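Leukotriene A-4 hydrolase (Saccharomyces cerevisiae, PDB 2XQ0) removes N-terminal residues, preferentially from di- and tripeptides, as a zinc aminopeptidase of the M1 family and weakly hydrolyses epoxides in vitro. Local coordinates at residues Ala348-Gly351 against Trp352-Gln356; Met362-Pro365 against Glu366-Thr370; Trp451-Trp454 against Leu455-Gly459; Lys504-Ser508 against Asn509-Leu513; Lys565-Phe569 against Ala570-Glu574. All coordinates share one frame; numbering follows the deposited sequence.

Contact 1: Ala348-Gly351 against Trp352-Gln356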
# COMPACT_ATOMS: atom_id res chain seq x y z
N ALA A 348 14.48 -1.42 -9.14
CA ALA A 348 14.66 -2.74 -8.52
C ALA A 348 15.81 -2.72 -7.54
O ALA A 348 15.80 -3.44 -6.54
CB ALA A 348 14.93 -3.80 -9.60
N LEU A 349 16.80 -1.89 -7.82
CA LEU A 349 17.99 -1.77 -6.98
C LEU A 349 17.64 -1.11 -5.68
O LEU A 349 18.16 -1.49 -4.63
CB LEU A 349 19.06 -0.92 -7.65
CG LEU A 349 19.96 -1.52 -8.73
CD1 LEU A 349 20.76 -0.40 -9.39
CD2 LEU A 349 20.88 -2.57 -8.14
N ILE A 350 16.81 -0.08 -5.74
CA ILE A 350 16.35 0.55 -4.51
C ILE A 350 15.51 -0.45 -3.73
O ILE A 350 15.65 -0.57 -2.52
CB ILE A 350 15.53 1.83 -4.76
CG1 ILE A 350 16.28 2.84 -5.63
CG2 ILE A 350 15.10 2.45 -3.43
CD1 ILE A 350 17.68 3.14 -5.18
N GLY A 351 14.63 -1.18 -4.42
CA GLY A 351 13.81 -2.21 -3.81
C GLY A 351 14.62 -3.31 -3.14
O GLY A 351 14.25 -3.83 -2.08
N TRP A 352 15.75 -3.67 -3.74
CA TRP A 352 16.65 -4.66 -3.16
C TRP A 352 17.16 -4.19 -1.80
O TRP A 352 17.17 -4.97 -0.84
CB TRP A 352 17.83 -4.98 -4.10
CG TRP A 352 18.74 -6.04 -3.55
CD1 TRP A 352 19.91 -5.87 -2.88
CD2 TRP A 352 18.53 -7.46 -3.63
NE1 TRP A 352 20.46 -7.09 -2.55
CE2 TRP A 352 19.62 -8.08 -2.99
CE3 TRP A 352 17.52 -8.26 -4.18
CZ2 TRP A 352 19.74 -9.46 -2.89
CZ3 TRP A 352 17.64 -9.64 -4.07
CH2 TRP A 352 18.74 -10.22 -3.43
N SER A 353 17.58 -2.94 -1.70
CA SER A 353 18.05 -2.42 -0.43
C SER A 353 16.92 -2.26 0.59
O SER A 353 17.15 -2.45 1.77
CB SER A 353 18.82 -1.10 -0.59
OG SER A 353 17.93 -0.01 -0.67
N ASP A 354 15.72 -1.89 0.13
CA ASP A 354 14.53 -1.93 1.00
C ASP A 354 14.25 -3.35 1.55
O ASP A 354 13.93 -3.52 2.74
CB ASP A 354 13.29 -1.44 0.24
CG ASP A 354 13.29 0.06 -0.01
OD1 ASP A 354 14.08 0.79 0.64
OD2 ASP A 354 12.49 0.53 -0.85
N LEU A 355 14.37 -4.36 0.70
CA LEU A 355 14.19 -5.75 1.15
C LEU A 355 15.21 -6.10 2.24
O LEU A 355 14.88 -6.66 3.29
CB LEU A 355 14.34 -6.72 -0.03
CG LEU A 355 14.05 -8.21 0.25
CD1 LEU A 355 12.67 -8.38 0.88
CD2 LEU A 355 14.18 -9.06 -1.01
N GLN A 356 16.47 -5.79 1.97
CA GLN A 356 17.54 -6.08 2.92
C GLN A 356 17.27 -5.46 4.26
O GLN A 356 17.38 -6.11 5.29
CB GLN A 356 18.89 -5.59 2.39
CG GLN A 356 20.06 -5.96 3.26
CD GLN A 356 20.35 -7.45 3.22
OE1 GLN A 356 20.90 -7.95 2.25
NE2 GLN A 356 19.99 -8.15 4.29
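Ile-350 and Asp-354, one helical turn apart, meet at an oblique angle: the CG2 branch of Ile-350 comes within 4.1 Å of OD2 of Asp-354, a van der Waals contact of a methyl with a carboxylate oxygen. Ser-353 OG lies 3.0 Å from Ile-350 O, near enough to hydrogen-bond, although the hydroxyl has another acceptor within reach and its choice is open. A chi1 of 82° points this OG back over the helix, flanked by its own N and C. The same carbonyl takes the backbone N-H of Asp-354, with N 3.0 Å from Ile-350 O in a nearly straight bond of 166°. This is the i to i+4 ladder in the middle of helix 341-360, in the thermolysin-like catalytic domain of M1 peptidases; Trp-352 N to Ala-348 O and Leu-355 N to Gly-351 O, each 2.8 Å, are further rungs, and the rung from Ser-353 N to Leu-349 O is weak. Gly-351 is buried and adds no side chain there. Trp-352 lays its CB 3.5 Å from Ala-348 O, yet chi1 of -177° sends the indole away from the preceding turn, to Met-460, Arg-463 and Asn-395. Leu-355, likewise swung outward, packs on Val-388 and Glu-391 of helix 388-403, where Ala-348 is small enough to lie against Phe-394. The Leu-355 side chain is about 7 Å from that of the proton donor Tyr-390, and the Asp-354 side chain is about 8 Å from the bound bestatin.

Contact 2: Met362-Pro365 against Glu366-Thr370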
# COMPACT_ATOMS: atom_id res chain seq x y z
N MET A 362 14.08 -7.26 11.03
CA MET A 362 13.00 -8.14 11.41
C MET A 362 13.12 -8.78 12.79
O MET A 362 14.17 -9.24 13.21
CB MET A 362 12.78 -9.23 10.36
CG MET A 362 11.65 -8.89 9.41
SD MET A 362 11.17 -10.31 8.45
CE MET A 362 10.01 -9.55 7.32
N LYS A 363 11.98 -8.74 13.46
CA LYS A 363 11.67 -9.51 14.65
C LYS A 363 12.05 -11.00 14.56
O LYS A 363 12.99 -11.48 15.21
CB LYS A 363 10.16 -9.43 14.78
CG LYS A 363 9.50 -9.65 13.41
CD LYS A 363 8.13 -9.05 13.31
CE LYS A 363 7.58 -9.24 11.91
NZ LYS A 363 8.53 -8.69 10.90
N ASP A 364 11.29 -11.71 13.74
CA ASP A 364 11.33 -13.15 13.62
C ASP A 364 11.50 -13.44 12.14
O ASP A 364 10.56 -13.89 11.49
CB ASP A 364 9.98 -13.71 14.11
CG ASP A 364 9.93 -15.22 14.13
OD1 ASP A 364 10.89 -15.87 13.68
OD2 ASP A 364 8.90 -15.76 14.62
N PRO A 365 12.70 -13.15 11.59
CA PRO A 365 12.91 -13.32 10.14
C PRO A 365 12.69 -14.75 9.67
O PRO A 365 12.21 -14.94 8.55
CB PRO A 365 14.37 -12.89 9.94
CG PRO A 365 15.00 -13.02 11.29
CD PRO A 365 13.92 -12.69 12.27
N GLU A 366 13.00 -15.75 10.50
CA GLU A 366 12.84 -17.14 10.08
C GLU A 366 11.40 -17.41 9.66
O GLU A 366 11.14 -18.21 8.76
CB GLU A 366 13.23 -18.09 11.21
CG GLU A 366 13.05 -19.56 10.87
CD GLU A 366 14.33 -20.23 10.39
OE1 GLU A 366 15.25 -19.51 9.94
OE2 GLU A 366 14.41 -21.48 10.46
N ARG A 367 10.48 -16.75 10.35
CA ARG A 367 9.06 -16.89 10.06
C ARG A 367 8.60 -15.87 9.02
O ARG A 367 8.00 -16.23 8.01
CB ARG A 367 8.23 -16.71 11.33
CG ARG A 367 6.75 -16.64 11.03
CD ARG A 367 5.85 -16.69 12.25
NE ARG A 367 4.48 -16.89 11.79
CZ ARG A 367 3.40 -16.78 12.55
NH1 ARG A 367 2.21 -16.98 12.01
NH2 ARG A 367 3.51 -16.45 13.84
N PHE A 368 8.85 -14.60 9.28
CA PHE A 368 8.18 -13.56 8.50
C PHE A 368 8.88 -13.17 7.20
O PHE A 368 8.38 -12.32 6.48
CB PHE A 368 7.90 -12.33 9.36
CG PHE A 368 6.88 -12.56 10.44
CD1 PHE A 368 7.24 -12.49 11.78
CD2 PHE A 368 5.56 -12.84 10.12
CE1 PHE A 368 6.30 -12.70 12.78
CE2 PHE A 368 4.61 -13.05 11.12
CZ PHE A 368 4.99 -12.98 12.44
N SER A 369 10.01 -13.79 6.88
CA SER A 369 10.69 -13.45 5.63
C SER A 369 10.49 -14.49 4.53
O SER A 369 11.09 -14.39 3.47
CB SER A 369 12.18 -13.19 5.86
OG SER A 369 12.89 -14.39 6.06
N THR A 370 9.66 -15.49 4.78
CA THR A 370 9.32 -16.45 3.74
C THR A 370 8.30 -15.81 2.83
O THR A 370 7.45 -15.04 3.29
CB THR A 370 8.75 -17.76 4.33
OG1 THR A 370 7.54 -17.48 5.06
CG2 THR A 370 9.77 -18.40 5.28
O HOH W 1 13.76 -15.85 13.20
O HOH W 2 5.78 -15.86 15.45
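Pro-365 O is gripped twice by Ser-369. Pro-365 O accepts OG of Ser-369 at 2.6 Å and Ser-369 N at 3.0 Å, and the two donors reach it from opposite faces of its plane. A serine suits the place because its short hydroxyl arm, with chi1 at 75°, turns back over the last turn of the helix. Asp-364 is the N-cap of the short helix 365-368. Its OD1 receives a weak capping bond from Arg-367 N, while Asp-364 O takes Phe-368 N at 2.9 Å in a much straighter bond. Pro-365, with no N-H to offer, suits the first turn.

Two waters extend the carboxylate's grip: one links OD1 to Glu-366 N, the other OD2 to NH2 of Arg-367, which it meets at the edge of the guanidinium, in plane. The carboxylate and guanidinium planes stand 76° apart without direct contact of their charged atoms; NH1 turns instead to Asn-374 O and Thr-379 OG1.

Apolar contacts gather round Phe-368. CG of Arg-367 lies over the centre of its ring, 4.0 Å above the plane. The Lys-363 chain crosses the ring at about a right angle and brings CE of Lys-363 3.3 Å from CD1 of Phe-368, and the extended Met-362 sets SD 3.9 Å from CB of Phe-368.

The cap lies at the end of the loop that joins helix 341-360 to helix 365-368. Ser-369 OG also bonds Gly-459 N, a tie to the chain leaving helix 451-456; Ser-369 O receives NZ of Lys-392, a tie to helix 388-403.

Contact 3: Trp451-Trp454 against Leu455-Gly459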
# COMPACT_ATOMS: atom_id res chain seq x y z
N TRP A 451 11.91 -24.00 -6.24
CA TRP A 451 10.64 -23.49 -5.74
C TRP A 451 10.64 -23.45 -4.23
O TRP A 451 10.00 -22.59 -3.61
CB TRP A 451 9.47 -24.31 -6.28
CG TRP A 451 9.29 -24.12 -7.76
CD1 TRP A 451 9.56 -25.03 -8.74
CD2 TRP A 451 8.81 -22.95 -8.42
NE1 TRP A 451 9.28 -24.49 -9.97
CE2 TRP A 451 8.81 -23.22 -9.81
CE3 TRP A 451 8.38 -21.69 -7.98
CZ2 TRP A 451 8.40 -22.28 -10.75
CZ3 TRP A 451 7.97 -20.77 -8.92
CH2 TRP A 451 7.98 -21.07 -10.29
N GLU A 452 11.37 -24.38 -3.63
CA GLU A 452 11.42 -24.51 -2.18
C GLU A 452 12.08 -23.31 -1.52
O GLU A 452 11.62 -22.82 -0.49
CB GLU A 452 12.17 -25.79 -1.79
CG GLU A 452 11.26 -26.94 -1.39
CD GLU A 452 10.65 -26.74 -0.03
OE1 GLU A 452 11.14 -25.87 0.72
OE2 GLU A 452 9.68 -27.45 0.30
N THR A 453 13.17 -22.84 -2.12
CA THR A 453 13.88 -21.70 -1.57
C THR A 453 13.09 -20.42 -1.78
O THR A 453 12.90 -19.63 -0.85
CB THR A 453 15.29 -21.58 -2.18
OG1 THR A 453 16.08 -22.68 -1.75
CG2 THR A 453 15.96 -20.30 -1.73
N TRP A 454 12.60 -20.23 -3.00
CA TRP A 454 11.85 -19.03 -3.33
C TRP A 454 10.57 -18.89 -2.50
O TRP A 454 10.32 -17.84 -1.92
CB TRP A 454 11.50 -18.99 -4.82
CG TRP A 454 12.63 -18.54 -5.70
CD1 TRP A 454 13.42 -19.33 -6.49
CD2 TRP A 454 13.10 -17.20 -5.87
NE1 TRP A 454 14.35 -18.56 -7.15
CE2 TRP A 454 14.17 -17.24 -6.79
CE3 TRP A 454 12.71 -15.96 -5.35
CZ2 TRP A 454 14.86 -16.10 -7.19
CZ3 TRP A 454 13.39 -14.83 -5.75
CH2 TRP A 454 14.46 -14.91 -6.66
N LEU A 455 9.78 -19.95 -2.44
CA LEU A 455 8.48 -19.86 -1.79
C LEU A 455 8.49 -20.01 -0.25
O LEU A 455 7.73 -19.32 0.45
CB LEU A 455 7.49 -20.83 -2.42
CG LEU A 455 7.18 -20.59 -3.90
CD1 LEU A 455 6.14 -21.58 -4.37
CD2 LEU A 455 6.72 -19.17 -4.17
N TYR A 456 9.33 -20.89 0.28
CA TYR A 456 9.22 -21.25 1.70
C TYR A 456 10.46 -21.01 2.55
O TYR A 456 10.43 -21.26 3.74
CB TYR A 456 8.73 -22.70 1.85
CG TYR A 456 7.33 -22.89 1.35
CD1 TYR A 456 6.25 -22.56 2.15
CD2 TYR A 456 7.08 -23.37 0.07
CE1 TYR A 456 4.95 -22.70 1.69
CE2 TYR A 456 5.78 -23.51 -0.40
CZ TYR A 456 4.73 -23.18 0.41
OH TYR A 456 3.44 -23.33 -0.04
N LYS A 457 11.54 -20.52 1.96
CA LYS A 457 12.76 -20.35 2.74
C LYS A 457 12.89 -18.88 3.13
O LYS A 457 12.51 -18.01 2.35
CB LYS A 457 13.97 -20.81 1.92
CG LYS A 457 15.21 -21.20 2.73
CD LYS A 457 15.72 -22.57 2.31
CE LYS A 457 17.16 -22.51 1.81
NZ LYS A 457 18.15 -22.28 2.90
N PRO A 458 13.41 -18.61 4.33
CA PRO A 458 13.67 -17.26 4.85
C PRO A 458 14.91 -16.57 4.27
O PRO A 458 15.77 -17.23 3.70
CB PRO A 458 13.87 -17.49 6.35
CG PRO A 458 14.33 -18.92 6.46
CD PRO A 458 13.56 -19.64 5.39
N GLY A 459 15.00 -15.25 4.42
CA GLY A 459 16.19 -14.51 4.01
C GLY A 459 16.13 -13.93 2.61
O GLY A 459 15.10 -14.01 1.94
O HOH W 3 10.62 -17.51 0.74
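Leu-455 meets Trp-451 one turn back: Leu-455 N donates to Trp-451 O at 2.9 Å, and CD1 of Leu-455 lies 4.2 Å from CE3 of the Trp-451 indole, approaching the ring obliquely. With CG on the N side of its backbone (chi1 -62°), Leu-455 brings CG to within 3.5 Å of Trp-451 O. Leucine and tryptophan suit this buried side, where both also touch Leu-432 of helix 428-438 and Ile-6 of helix 4-9; the indole NE1 finds Leu-446 O.

Tyr-456 continues the ladder with N 3.1 Å from Glu-452 O. CB of Tyr-456 passes 4.1 Å from OE1 of Glu-452, and the carboxylate and ring planes are turned 41° to each other. The bent glutamate has its stronger partners elsewhere, OE2 meeting Ser-5 and, in a salt bridge, Arg-9; that same arginine makes a cation-pi contact with the Tyr-456 ring, so acid and aromatic share one cation.

The short helix 451-456 thus packs against helices 428-438 and 4-9, and also against helix 388-403, where Trp-454 lies on Leu-396 and Asn-395. It ends here, Lys-457 being the first residue to leave helical angles. Lys-457 N still donates to Thr-453 O at 3.2 Å, and CB of Lys-457 packs against the same oxygen. Beyond CG the lysine bends repeatedly and sets CE 3.7 Å from OG1 of Thr-453, a hydroxyl that hydrogen-bonds OD2 of Asp-450. A water bridges Trp-454 O and Lys-457 O, donating to both carbonyls. After Pro-458, Gly-459 adopts a positive phi of 94°, a conformation easy for glycine.

Contact 4: Lys504-Ser508 against Asn509-Leu513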
# COMPACT_ATOMS: atom_id res chain seq x y z
N LYS A 504 23.20 18.36 -10.49
CA LYS A 504 22.32 18.96 -11.49
C LYS A 504 21.54 17.92 -12.30
O LYS A 504 20.42 18.19 -12.72
CB LYS A 504 23.13 19.86 -12.45
CG LYS A 504 22.37 20.26 -13.71
CD LYS A 504 23.26 20.99 -14.72
CE LYS A 504 23.58 22.41 -14.27
NZ LYS A 504 24.44 23.13 -15.26
N ASP A 505 22.14 16.75 -12.52
CA ASP A 505 21.48 15.69 -13.29
C ASP A 505 20.83 14.59 -12.43
O ASP A 505 20.32 13.60 -12.95
CB ASP A 505 22.47 15.07 -14.29
CG ASP A 505 22.81 16.01 -15.44
OD1 ASP A 505 23.88 16.66 -15.39
OD2 ASP A 505 22.01 16.09 -16.40
N PHE A 506 20.83 14.77 -11.11
CA PHE A 506 20.22 13.79 -10.22
C PHE A 506 18.71 14.04 -10.13
O PHE A 506 18.29 15.10 -9.69
CB PHE A 506 20.80 13.90 -8.81
CG PHE A 506 22.19 13.30 -8.64
CD1 PHE A 506 23.01 13.07 -9.72
CD2 PHE A 506 22.66 12.99 -7.37
CE1 PHE A 506 24.29 12.53 -9.54
CE2 PHE A 506 23.91 12.47 -7.18
CZ PHE A 506 24.74 12.24 -8.26
N ASN A 507 17.90 13.06 -10.55
CA ASN A 507 16.46 13.11 -10.28
C ASN A 507 16.21 12.92 -8.79
O ASN A 507 17.15 12.75 -8.01
CB ASN A 507 15.69 12.10 -11.15
CG ASN A 507 15.98 10.65 -10.79
OD1 ASN A 507 16.44 10.35 -9.69
ND2 ASN A 507 15.71 9.74 -11.72
N SER A 508 14.95 12.96 -8.36
CA SER A 508 14.66 12.90 -6.93
C SER A 508 15.02 11.53 -6.35
O SER A 508 15.49 11.43 -5.22
CB SER A 508 13.20 13.24 -6.65
OG SER A 508 12.34 12.21 -7.10
N ASN A 509 14.78 10.48 -7.13
CA ASN A 509 15.17 9.14 -6.72
C ASN A 509 16.67 9.04 -6.52
O ASN A 509 17.15 8.37 -5.60
CB ASN A 509 14.72 8.12 -7.77
CG ASN A 509 13.21 7.95 -7.82
OD1 ASN A 509 12.55 7.76 -6.79
ND2 ASN A 509 12.65 8.03 -9.02
N GLN A 510 17.42 9.71 -7.39
CA GLN A 510 18.86 9.68 -7.29
C GLN A 510 19.32 10.48 -6.08
O GLN A 510 20.24 10.05 -5.36
CB GLN A 510 19.50 10.18 -8.59
CG GLN A 510 19.37 9.18 -9.73
CD GLN A 510 19.84 9.73 -11.05
OE1 GLN A 510 19.47 10.84 -11.42
NE2 GLN A 510 20.68 8.98 -11.74
N LEU A 511 18.69 11.63 -5.85
CA LEU A 511 18.95 12.41 -4.64
C LEU A 511 18.66 11.61 -3.38
O LEU A 511 19.45 11.60 -2.43
CB LEU A 511 18.13 13.71 -4.62
CG LEU A 511 18.57 14.80 -5.61
CD1 LEU A 511 17.56 15.93 -5.67
CD2 LEU A 511 19.95 15.33 -5.26
N VAL A 512 17.51 10.93 -3.36
CA VAL A 512 17.16 10.07 -2.25
C VAL A 512 18.21 8.98 -2.02
O VAL A 512 18.69 8.80 -0.89
CB VAL A 512 15.75 9.48 -2.44
CG1 VAL A 512 15.50 8.38 -1.44
CG2 VAL A 512 14.70 10.59 -2.30
N LEU A 513 18.58 8.28 -3.08
CA LEU A 513 19.63 7.27 -3.00
C LEU A 513 20.96 7.87 -2.55
O LEU A 513 21.67 7.30 -1.72
CB LEU A 513 19.82 6.54 -4.34
CG LEU A 513 20.93 5.46 -4.33
CD1 LEU A 513 20.62 4.32 -3.37
CD2 LEU A 513 21.15 4.92 -5.71
O HOH W 4 11.35 10.44 -5.02
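Asn-507 and Gln-510 hold each other in a capping box at the start of helix 508-519. OD1 of Asn-507 accepts Gln-510 N at 2.6 Å, with the donor nearly in line with the side-chain C=O. In return OE1 of Gln-510 accepts Asn-507 N at 2.9 Å, in the plane of its amide and on a lone pair. A chi1 of 68° tucks the Asn-507 amide in over the first turn, while Gln-510, CG on the N side and the chain then extended, runs back toward the loop. The two side chains cross at about a right angle, their amide planes 54° apart. Asparagine is short enough to cap, and glutamine long enough to return to its N-H.

Ordinary helical bonds follow, from Leu-511 N to Asn-507 O and from Val-512 N to Ser-508 O. At the side, a water joins Ser-508 OG and, weakly, Asn-509 OD1.

The apolar layer lies beside the box. CB of Phe-506 touches CB of Gln-510 and CD2 of Leu-511, each at 3.9 Å; that methyl stands at the edge of the phenyl ring, near its plane. CG2 of Val-512 lies 3.1 Å from Ser-508 O, and the Val-512 side chain also touches Val-559 of helix 557-569.

With NE2 of the buried Gln-510 given to Leu-470 O of helix 469-484, both ends of its amide are hydrogen-bonded. The box thus satisfies two backbone N-H groups at the loop-to-helix junction with uncharged amides, consistent with a well-defined start of the helix.

Contact 5: Lys565-Phe569 against Ala570-Glu574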
# COMPACT_ATOMS: atom_id res chain seq x y z
N LYS A 565 17.20 13.53 7.61
CA LYS A 565 17.91 12.38 8.15
C LYS A 565 19.42 12.56 8.06
O LYS A 565 20.15 12.26 9.01
CB LYS A 565 17.46 11.10 7.43
CG LYS A 565 18.07 9.83 7.99
CD LYS A 565 17.74 8.65 7.10
CE LYS A 565 18.23 7.35 7.70
NZ LYS A 565 18.03 6.19 6.77
N PHE A 566 19.92 13.05 6.93
CA PHE A 566 21.35 13.34 6.85
C PHE A 566 21.73 14.34 7.93
O PHE A 566 22.78 14.20 8.56
CB PHE A 566 21.76 13.89 5.50
CG PHE A 566 23.20 14.34 5.46
CD1 PHE A 566 24.22 13.40 5.41
CD2 PHE A 566 23.52 15.69 5.48
CE1 PHE A 566 25.56 13.81 5.37
CE2 PHE A 566 24.85 16.10 5.43
CZ PHE A 566 25.87 15.16 5.38
N GLN A 567 20.89 15.35 8.12
CA GLN A 567 21.13 16.37 9.12
C GLN A 567 21.24 15.75 10.50
O GLN A 567 22.06 16.17 11.32
CB GLN A 567 20.04 17.44 9.08
CG GLN A 567 20.22 18.45 7.95
CD GLN A 567 19.08 19.44 7.86
OE1 GLN A 567 18.15 19.41 8.67
NE2 GLN A 567 19.13 20.32 6.87
N ILE A 568 20.41 14.74 10.76
CA ILE A 568 20.41 14.06 12.06
C ILE A 568 21.65 13.18 12.22
O ILE A 568 22.32 13.22 13.25
CB ILE A 568 19.14 13.20 12.25
CG1 ILE A 568 17.88 14.09 12.25
CG2 ILE A 568 19.22 12.40 13.54
CD1 ILE A 568 17.96 15.25 13.21
N PHE A 569 21.93 12.38 11.20
CA PHE A 569 23.12 11.53 11.18
C PHE A 569 24.40 12.35 11.38
O PHE A 569 25.40 11.85 11.89
CB PHE A 569 23.18 10.73 9.87
CG PHE A 569 22.63 9.34 9.98
CD1 PHE A 569 21.25 9.12 10.02
CD2 PHE A 569 23.48 8.24 10.04
CE1 PHE A 569 20.74 7.84 10.13
CE2 PHE A 569 22.97 6.95 10.14
CZ PHE A 569 21.60 6.75 10.19
N ALA A 570 24.33 13.61 10.97
CA ALA A 570 25.43 14.56 11.14
C ALA A 570 25.26 15.39 12.41
O ALA A 570 26.09 16.24 12.73
CB ALA A 570 25.54 15.47 9.92
N LYS A 571 24.17 15.13 13.14
CA LYS A 571 23.92 15.83 14.39
C LYS A 571 24.14 17.34 14.28
O LYS A 571 24.81 17.95 15.13
CB LYS A 571 24.78 15.24 15.51
CG LYS A 571 24.50 13.78 15.82
CD LYS A 571 25.37 13.27 16.96
CE LYS A 571 24.97 11.86 17.37
NZ LYS A 571 25.06 10.92 16.22
N LEU A 572 23.59 17.95 13.23
CA LEU A 572 23.57 19.41 13.13
C LEU A 572 22.41 19.89 13.98
O LEU A 572 21.26 19.88 13.55
CB LEU A 572 23.38 19.86 11.68
CG LEU A 572 24.50 19.53 10.68
CD1 LEU A 572 24.10 19.93 9.27
CD2 LEU A 572 25.80 20.20 11.09
N GLN A 573 22.73 20.30 15.21
CA GLN A 573 21.71 20.57 16.22
C GLN A 573 20.77 21.71 15.87
O GLN A 573 19.60 21.70 16.28
CB GLN A 573 22.37 20.80 17.59
CG GLN A 573 23.05 19.57 18.17
CD GLN A 573 23.76 19.85 19.48
OE1 GLN A 573 24.27 20.95 19.70
NE2 GLN A 573 23.80 18.85 20.35
N GLU A 574 21.25 22.68 15.11
CA GLU A 574 20.43 23.85 14.76
C GLU A 574 19.28 23.51 13.82
O GLU A 574 18.37 24.32 13.61
CB GLU A 574 21.29 24.99 14.20
CG GLU A 574 21.88 24.73 12.82
CD GLU A 574 23.14 23.89 12.86
OE1 GLU A 574 23.57 23.50 13.97
OE2 GLU A 574 23.71 23.61 11.78
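The Phe-566 ring stands beside Ala-570: with CG opposite its own N (chi1 173°) it swings toward the following residues and meets Trp-533 edge-to-face, an indole that Ala-570 also touches. The Phe-569 ring leans on Leu-598 of helix 589-600. Behind the rings the backbone joins the same residues, Ala-570 N donating to Phe-566 O at 2.9 Å. The methyl CB of Ala-570 rests 3.3 Å from Phe-566 O; a small residue fits this buried position between carbonyl and indole. The Gln-567 side chain points away from the turn and touches Glu-575 and Leu-544.

The backbone then closes helix 557-569 with a Schellman motif, in the helical C-terminal domain of this enzyme. Lys-571 takes a positive phi of 46°, and two bonds reach back into the last turn. Leu-572 N donates to Gln-567 O at 3.0 Å, nearly straight at 167°, spanning five residues. Inside it, Lys-571 N donates to Ile-568 O at 2.7 Å, the donor standing high above the carbonyl plane. Lys-571, exposed, holds a left-handed conformation more often taken by glycine. Its CG is 3.4 Å from Ile-568 O and begins a chain that stays extended up to a bend at chi4, and the side chain touches Ala-534 and Tyr-576.

Leu-572, by contrast, is buried. CD1 of Leu-572 comes 4.4 Å from CG of Gln-567, the side chain otherwise lying on Ser-540 and Arg-541 of helix 537-546. Ile-568 packs on Tyr-576 and Leu-579 of helix 576-582 and on Leu-598 of helix 589-600.

Along the chain the contacts follow in series, from the catalytic domain into the helical C-terminal domain. Contacts 1 and 2 lie on successive helices, 341-360 and 365-368, their centres about 17 Å apart. Contact 3 ends helix 451-456 and touches contact 2 directly, centres about 12 Å apart, as where Pro-458 CG packs 3.6 Å from Glu-366 OE1. Contact 4 touches contact 1 across the domain boundary, Ile-350 CD1 lying 3.6 Å from Leu-513 CD1. Contact 5, about 20 Å from contact 4 and 40 Å from contact 3 between centres, closes helix 557-569 farther out. Helix 341-360 thus joins the surroundings of the active site to the C-terminal helices.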